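Side-chain contacts in microtubule-associated protein 1A/1B, light chain 3 (Trypanosoma brucei brucei, PDB 3W1Y), which probably acts in autophagy as an ATG8-family, ubiquitin-like protein that becomes attached to the membrane lipid phosphatidylethanolamine: residues 12-16 / 17-21; 90-93 / 94-97; 121-124 / 125-129. All coordinates share one frame; numbering follows the deposited sequence.

Interaction 1. Residues 12-16 / 17-21; sequences YTRSF and AERAK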
loop_
_atom_site.group_PDB
_atom_site.type_symbol
_atom_site.label_atom_id
_atom_site.label_comp_id
_atom_site.label_asym_id
_atom_site.label_seq_id
_atom_site.Cartn_x
_atom_site.Cartn_y
_atom_site.Cartn_z
ATOM N N TYR A 12 3.341 -11.864 -24.493
ATOM C CA TYR A 12 4.277 -12.430 -25.467
ATOM C C TYR A 12 4.299 -13.940 -25.440
ATOM O O TYR A 12 4.612 -14.575 -26.432
ATOM C CB TYR A 12 5.700 -11.903 -25.245
ATOM C CG TYR A 12 5.854 -10.462 -25.630
ATOM C CD1 TYR A 12 5.661 -9.453 -24.683
ATOM C CD2 TYR A 12 6.161 -10.089 -26.947
ATOM C CE1 TYR A 12 5.790 -8.108 -25.013
ATOM C CE2 TYR A 12 6.289 -8.719 -27.299
ATOM C CZ TYR A 12 6.094 -7.745 -26.308
ATOM O OH TYR A 12 6.216 -6.398 -26.591
ATOM N N THR A 13 4.009 -14.525 -24.293
ATOM C CA THR A 13 4.164 -15.983 -24.135
ATOM C C THR A 13 2.845 -16.719 -24.197
ATOM O O THR A 13 2.840 -17.937 -24.265
ATOM C CB THR A 13 4.925 -16.370 -22.817
ATOM O OG1 THR A 13 4.254 -15.781 -21.706
ATOM C CG2 THR A 13 6.330 -15.838 -22.821
ATOM N N ARG A 14 1.724 -15.992 -24.156
ATOM C CA ARG A 14 0.406 -16.597 -24.345
ATOM C C ARG A 14 -0.246 -16.002 -25.574
ATOM O O ARG A 14 -0.233 -14.774 -25.745
ATOM C CB ARG A 14 -0.487 -16.354 -23.133
ATOM C CG ARG A 14 -0.369 -17.383 -22.029
ATOM C CD ARG A 14 1.023 -17.406 -21.373
ATOM N NE ARG A 14 1.020 -18.212 -20.154
ATOM C CZ ARG A 14 2.028 -18.281 -19.296
ATOM N NH1 ARG A 14 3.159 -17.606 -19.512
ATOM N NH2 ARG A 14 1.899 -19.026 -18.223
ATOM N N SER A 15 -0.796 -16.852 -26.446
ATOM C CA SER A 15 -1.571 -16.352 -27.585
ATOM C C SER A 15 -2.733 -15.503 -27.098
ATOM O O SER A 15 -3.277 -15.741 -26.017
ATOM C CB SER A 15 -2.096 -17.496 -28.468
ATOM O OG SER A 15 -2.971 -18.346 -27.742
ATOM N N PHE A 16 -3.109 -14.501 -27.887
ATOM C CA PHE A 16 -4.296 -13.743 -27.573
ATOM C C PHE A 16 -5.486 -14.695 -27.357
ATOM O O PHE A 16 -6.273 -14.530 -26.406
ATOM C CB PHE A 16 -4.610 -12.726 -28.672
ATOM C CG PHE A 16 -5.833 -11.876 -28.383
ATOM C CD1 PHE A 16 -5.705 -10.663 -27.711
ATOM C CD2 PHE A 16 -7.104 -12.292 -28.787
ATOM C CE1 PHE A 16 -6.828 -9.854 -27.453
ATOM C CE2 PHE A 16 -8.230 -11.501 -28.518
ATOM C CZ PHE A 16 -8.089 -10.288 -27.846
ATOM N N ALA A 17 -5.606 -15.686 -28.240
ATOM C CA ALA A 17 -6.758 -16.594 -28.232
ATOM C C ALA A 17 -6.898 -17.264 -26.854
ATOM O O ALA A 17 -7.973 -17.248 -26.282
ATOM C CB ALA A 17 -6.650 -17.651 -29.376
ATOM N N GLU A 18 -5.811 -17.840 -26.335
ATOM C CA GLU A 18 -5.817 -18.455 -25.001
ATOM C C GLU A 18 -6.051 -17.479 -23.824
ATOM O O GLU A 18 -6.767 -17.804 -22.874
ATOM C CB GLU A 18 -4.594 -19.373 -24.779
ATOM C CG GLU A 18 -3.267 -18.709 -24.469
ATOM C CD GLU A 18 -2.073 -19.708 -24.438
ATOM O OE1 GLU A 18 -2.027 -20.533 -23.499
ATOM O OE2 GLU A 18 -1.192 -19.648 -25.348
ATOM N N ARG A 19 -5.490 -16.280 -23.886
ATOM C CA ARG A 19 -5.831 -15.262 -22.879
ATOM C C ARG A 19 -7.324 -14.861 -22.916
ATOM O O ARG A 19 -7.967 -14.852 -21.882
ATOM C CB ARG A 19 -4.945 -14.040 -23.013
ATOM C CG ARG A 19 -3.497 -14.336 -22.818
ATOM C CD ARG A 19 -2.710 -13.060 -22.952
ATOM N NE ARG A 19 -2.091 -12.956 -24.261
ATOM C CZ ARG A 19 -2.286 -11.971 -25.127
ATOM N NH1 ARG A 19 -3.104 -10.950 -24.859
ATOM N NH2 ARG A 19 -1.642 -12.017 -26.271
ATOM N N ALA A 20 -7.849 -14.535 -24.098
ATOM C CA ALA A 20 -9.273 -14.230 -24.274
ATOM C C ALA A 20 -10.197 -15.349 -23.777
ATOM O O ALA A 20 -11.214 -15.075 -23.159
ATOM C CB ALA A 20 -9.601 -13.898 -25.750
ATOM N N LYS A 21 -9.848 -16.600 -24.077
ATOM C CA LYS A 21 -10.609 -17.764 -23.601
ATOM C C LYS A 21 -10.559 -17.849 -22.068
ATOM O O LYS A 21 -11.574 -18.030 -21.403
ATOM C CB LYS A 21 -10.089 -19.051 -24.259
ATOM C CG LYS A 21 -10.663 -20.340 -23.691
ATOM C CD LYS A 21 -12.022 -20.709 -24.302
ATOM C CE LYS A 21 -12.834 -21.609 -23.355
ATOM N NZ LYS A 21 -13.427 -20.794 -22.221
#

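Interaction 2. Residues 90-93 / 94-97; sequences LLEE and GQAV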
loop_
_atom_site.group_PDB
_atom_site.type_symbol
_atom_site.label_atom_id
_atom_site.label_comp_id
_atom_site.label_asym_id
_atom_site.label_seq_id
_atom_site.Cartn_x
_atom_site.Cartn_y
_atom_site.Cartn_z
ATOM N N LEU A 90 3.871 -13.080 0.078
ATOM C CA LEU A 90 4.329 -13.285 1.455
ATOM C C LEU A 90 5.441 -12.309 1.890
ATOM O O LEU A 90 6.528 -12.718 2.316
ATOM C CB LEU A 90 4.715 -14.756 1.689
ATOM C CG LEU A 90 3.552 -15.734 1.448
ATOM C CD1 LEU A 90 4.045 -17.112 1.006
ATOM C CD2 LEU A 90 2.616 -15.813 2.649
ATOM N N LEU A 91 5.140 -11.016 1.782
ATOM C CA LEU A 91 6.079 -9.952 2.130
ATOM C C LEU A 91 6.271 -9.806 3.637
ATOM O O LEU A 91 5.306 -9.870 4.406
ATOM C CB LEU A 91 5.606 -8.613 1.564
ATOM C CG LEU A 91 5.403 -8.421 0.064
ATOM C CD1 LEU A 91 4.971 -6.975 -0.150
ATOM C CD2 LEU A 91 6.656 -8.748 -0.744
ATOM N N GLU A 92 7.523 -9.589 4.040
ATOM C CA GLU A 92 7.893 -9.340 5.446
ATOM C C GLU A 92 7.495 -7.945 5.944
ATOM O O GLU A 92 6.949 -7.141 5.188
ATOM C CB GLU A 92 9.402 -9.511 5.622
ATOM C CG GLU A 92 9.910 -10.945 5.517
ATOM C CD GLU A 92 11.373 -11.066 5.956
ATOM O OE1 GLU A 92 12.218 -10.273 5.454
ATOM O OE2 GLU A 92 11.668 -11.953 6.801
ATOM N N GLU A 93 7.805 -7.660 7.213
ATOM C CA GLU A 93 7.481 -6.369 7.854
ATOM C C GLU A 93 8.103 -5.129 7.198
ATOM O O GLU A 93 7.471 -4.061 7.152
ATOM C CB GLU A 93 7.850 -6.396 9.339
ATOM C CG GLU A 93 6.681 -6.726 10.272
ATOM C CD GLU A 93 7.114 -7.011 11.716
ATOM O OE1 GLU A 93 8.237 -6.597 12.131
ATOM O OE2 GLU A 93 6.313 -7.653 12.441
ATOM N N GLY A 94 9.329 -5.256 6.698
ATOM C CA GLY A 94 10.001 -4.108 6.095
ATOM C C GLY A 94 9.706 -3.892 4.617
ATOM O O GLY A 94 10.457 -3.181 3.935
ATOM N N GLN A 95 8.615 -4.491 4.130
ATOM C CA GLN A 95 8.308 -4.527 2.694
ATOM C C GLN A 95 6.931 -3.977 2.316
ATOM O O GLN A 95 5.911 -4.364 2.869
ATOM C CB GLN A 95 8.450 -5.945 2.156
ATOM C CG GLN A 95 9.779 -6.604 2.468
ATOM C CD GLN A 95 9.917 -7.961 1.814
ATOM O OE1 GLN A 95 9.369 -8.961 2.291
ATOM N NE2 GLN A 95 10.664 -8.008 0.720
ATOM N N ALA A 96 6.922 -3.065 1.357
ATOM C CA ALA A 96 5.684 -2.525 0.811
ATOM C C ALA A 96 5.561 -2.938 -0.645
ATOM O O ALA A 96 6.568 -3.089 -1.338
ATOM C CB ALA A 96 5.680 -1.012 0.920
ATOM N N VAL A 97 4.326 -3.126 -1.101
ATOM C CA VAL A 97 4.058 -3.319 -2.522
ATOM C C VAL A 97 3.249 -2.133 -3.028
ATOM O O VAL A 97 2.325 -1.703 -2.361
ATOM C CB VAL A 97 3.343 -4.689 -2.806
ATOM C CG1 VAL A 97 2.003 -4.780 -2.081
ATOM C CG2 VAL A 97 3.179 -4.937 -4.315
#

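Interaction 3. Residues 121-124 / 125-129; sequences DPDG and FLYVS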
loop_
_atom_site.group_PDB
_atom_site.type_symbol
_atom_site.label_atom_id
_atom_site.label_comp_id
_atom_site.label_asym_id
_atom_site.label_seq_id
_atom_site.Cartn_x
_atom_site.Cartn_y
_atom_site.Cartn_z
ATOM N N ASP A 121 -7.602 -4.706 -20.985
ATOM C CA ASP A 121 -7.024 -5.089 -22.252
ATOM C C ASP A 121 -8.095 -5.693 -23.161
ATOM O O ASP A 121 -9.092 -6.222 -22.685
ATOM C CB ASP A 121 -5.980 -6.165 -21.952
ATOM C CG ASP A 121 -5.072 -6.407 -23.090
ATOM O OD1 ASP A 121 -5.353 -7.295 -23.935
ATOM O OD2 ASP A 121 -4.091 -5.672 -23.147
ATOM N N PRO A 122 -7.891 -5.629 -24.487
ATOM C CA PRO A 122 -8.790 -6.400 -25.356
ATOM C C PRO A 122 -8.925 -7.896 -24.997
ATOM O O PRO A 122 -9.950 -8.506 -25.332
ATOM C CB PRO A 122 -8.156 -6.235 -26.748
ATOM C CG PRO A 122 -7.404 -4.952 -26.665
ATOM C CD PRO A 122 -6.913 -4.830 -25.260
ATOM N N ASP A 123 -7.912 -8.491 -24.363
ATOM C CA ASP A 123 -7.973 -9.926 -24.043
ATOM C C ASP A 123 -8.797 -10.210 -22.778
ATOM O O ASP A 123 -8.976 -11.366 -22.410
ATOM C CB ASP A 123 -6.574 -10.608 -23.977
ATOM C CG ASP A 123 -5.721 -10.168 -22.774
ATOM O OD1 ASP A 123 -6.206 -9.531 -21.808
ATOM O OD2 ASP A 123 -4.509 -10.463 -22.802
ATOM N N GLY A 124 -9.295 -9.163 -22.125
ATOM C CA GLY A 124 -10.141 -9.344 -20.954
ATOM C C GLY A 124 -9.472 -9.151 -19.599
ATOM O O GLY A 124 -10.172 -8.966 -18.605
ATOM N N PHE A 125 -8.144 -9.214 -19.537
ATOM C CA PHE A 125 -7.436 -9.034 -18.259
ATOM C C PHE A 125 -7.262 -7.557 -17.962
ATOM O O PHE A 125 -7.144 -6.742 -18.890
ATOM C CB PHE A 125 -6.014 -9.631 -18.272
ATOM C CG PHE A 125 -5.947 -11.120 -18.027
ATOM C CD1 PHE A 125 -5.693 -11.992 -19.087
ATOM C CD2 PHE A 125 -6.059 -11.637 -16.738
ATOM C CE1 PHE A 125 -5.598 -13.381 -18.878
ATOM C CE2 PHE A 125 -5.965 -13.012 -16.516
ATOM C CZ PHE A 125 -5.742 -13.884 -17.603
ATOM N N LEU A 126 -7.237 -7.236 -16.664
ATOM C CA LEU A 126 -6.673 -5.977 -16.179
ATOM C C LEU A 126 -5.187 -6.244 -15.860
ATOM O O LEU A 126 -4.890 -7.057 -14.984
ATOM C CB LEU A 126 -7.406 -5.520 -14.915
ATOM C CG LEU A 126 -6.903 -4.215 -14.327
ATOM C CD1 LEU A 126 -6.972 -3.081 -15.368
ATOM C CD2 LEU A 126 -7.661 -3.871 -13.041
ATOM N N TYR A 127 -4.285 -5.610 -16.618
ATOM C CA TYR A 127 -2.853 -5.763 -16.438
ATOM C C TYR A 127 -2.323 -4.776 -15.399
ATOM O O TYR A 127 -2.663 -3.597 -15.430
ATOM C CB TYR A 127 -2.134 -5.610 -17.781
ATOM C CG TYR A 127 -2.263 -6.875 -18.612
ATOM C CD1 TYR A 127 -3.344 -7.062 -19.459
ATOM C CD2 TYR A 127 -1.317 -7.899 -18.504
ATOM C CE1 TYR A 127 -3.484 -8.230 -20.196
ATOM C CE2 TYR A 127 -1.435 -9.061 -19.236
ATOM C CZ TYR A 127 -2.525 -9.227 -20.085
ATOM O OH TYR A 127 -2.655 -10.387 -20.818
ATOM N N VAL A 128 -1.511 -5.274 -14.472
ATOM C CA VAL A 128 -1.001 -4.479 -13.372
ATOM C C VAL A 128 0.501 -4.783 -13.178
ATOM O O VAL A 128 0.926 -5.959 -13.172
ATOM C CB VAL A 128 -1.784 -4.750 -12.052
ATOM C CG1 VAL A 128 -1.161 -4.013 -10.884
ATOM C CG2 VAL A 128 -3.279 -4.404 -12.188
ATOM N N SER A 129 1.294 -3.716 -13.046
ATOM C CA SER A 129 2.682 -3.811 -12.656
ATOM C C SER A 129 2.767 -3.565 -11.169
ATOM O O SER A 129 2.115 -2.667 -10.634
ATOM C CB SER A 129 3.530 -2.761 -13.361
ATOM O OG SER A 129 3.358 -2.850 -14.754
#

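Interaction 1. Residues 12-16 / 17-21
Ser-15 and Glu-18 exchange hydrogen bonds at the start of helix 16-29. Glu-18 N donates to Ser-15 OG (3.2 Å), and Ser-15 N returns a bond to Glu-18 OE2 (3.0 Å). The hydroxyl of Ser-15 also donates to Glu-18 OE2, so this oxygen takes two donors, one from each face of the carboxylate, both on its anti side. Glu-18 can turn back this way because its CG sits between the backbone N and the carbonyl carbon (chi1 78°). This reciprocal pattern is a capping box, with Ser-15 at the N-cap; it starts the second of the two N-terminal helices that ATG8 proteins add to the ubiquitin-like fold. A second polar group fixes the linker from helix 9-13: Arg-19 grips Arg-14 O side-on, NE at 3.0 Å and NH2 at 3.1 Å, with the oxygen in the guanidinium plane. The remaining nitrogen, NH1, forms a salt bridge with Asp-123, while Arg-14 NH1 bonds Thr-13 OG1 and pairs with Glu-64. Packing completes the contact. Phe-16 CA lies over one face of the Arg-19 guanidinium, the Phe-16 ring stands at 89° to that plane, and Phe-16 CE2 makes an apolar contact with Ala-20 CB at 3.9 Å. Arg-14 CB rests on Arg-19 CG at 3.6 Å.

Interaction 2. Residues 90-93 / 94-97
Leu-91 and Gln-95 face each other across a type I beta turn, Glu-92 to Gln-95, which carries the chain from the end of helix 78-88 into strand 96-100, an outermost strand of the ubiquitin-like sheet within this chain. Leu-90, the first residue to leave helical angles after helix 78-88, has positive phi and completes a Schellman motif, after which the chain doubles back. The tightly packed part lies on the inner side of the bend. Leu-91 points its side chain at the returning strand, and its CD1 methyl reaches Val-97 CB at 3.9 Å, the two side chains crossing at about a right angle. Closer to the turn, Leu-91 CB lies 3.9 Å from Gln-95 CB. Val-132 of the neighbouring strand 126-133 touches both Leu-91 and Gln-95, while Tyr-130 packs on Val-97, so this inner face adjoins the sheet. The turn itself is less firmly closed: the bond from Gln-95 N to Glu-92 O is weak, at 3.3 Å and 140°. Glu-92 O has a further donor in Arg-86. On the outer side Glu-92, Glu-93 and Gly-94 are exposed, and the Glu-93 chain extends from the bend, where it packs on Lys-32 of the second subunit, another copy of the protein. The side chain of Gln-95 adds a second bond across the turn. With CG beside its own backbone N (chi1 -53°) and the chain extended beyond, its amide reaches the backbone N of Glu-92, the NE2 end bonding Asn-134. At the other end of the amide, Gln-95 OE1 accepts the N-H of Glu-92 at 2.6 Å (N to OE1), in the carbonyl plane and on a lone pair.

Interaction 3. Residues 121-124 / 125-129
This is a buried, largely polar turn contact: Asp-121 and Asp-123 bind back to Phe-125 and Tyr-127 where the loop after helix 112-119 enters strand 126-133, an inner strand of the ubiquitin-like sheet. Asp-121 to Gly-124 form a type I beta turn, in which Asp-121 OD1 also accepts from Asp-123 N, an Asx turn. Gly-124 N donates to Asp-121 O within the turn, and Asp-121 N to Phe-125 O at 3.0 Å just beyond it. Gly-124 has positive phi (101°), a conformation in which a CB would press against the preceding carbonyl oxygen.

Asp-123 carries most of the side-chain chemistry. Its CG lies between the backbone N and the carbonyl carbon, which swings the carboxylate across the turn toward the strand. There OD1 accepts from Phe-125 N at 3.0 Å, nearly straight at 166°, and also sits at the edge of the Phe-125 ring. The other oxygen, OD2, uses its syn lone pair for the hydroxyl of Tyr-127, with OH to OD2 at 2.7 Å. Asp-123 and Tyr-127 approach from opposite directions, and the carboxylate meets the ring at its edge, with Tyr-127 CE1 3.4 Å from Asp-123 OD1. Asp-121 CB touches the same edge of Tyr-127, 3.7 Å from CE1, and the Asp-121 carboxylate plane is turned 66° from the ring. Phe-125 packs on Pro-35 and Leu-37 of strand 33-40, and on Glu-22 and Thr-23 of helix 16-29.

Both carboxylate oxygens of the buried Asp-123 are thus engaged, and OD2 also forms a salt bridge with Arg-19; together these partners would be expected to favour the ionised aspartate and fix its rotation.

From the N terminus, interaction 1 comes first, joining helix 9-13 to the start of helix 16-29. Interaction 2 follows, reversing the chain between helix 78-88 and strand 96-100, and interaction 3 then leads from helix 112-119 into strand 126-133. Interaction 1 caps a helix start, while interactions 2 and 3 each close a short turn; the three run in series, none nesting or crossing. Interactions 1 and 3 touch through the Arg-19 to Asp-123 salt bridge, and Phe-16 packs on the 121-124 turn, tying helix 16-29 to the turn that leads into strand 126-133. Interaction 2 lies across the chain's centre, about 31 Å from interaction 1, centre to centre, linked to interaction 3 through neighbouring strands 96-100 and 126-133.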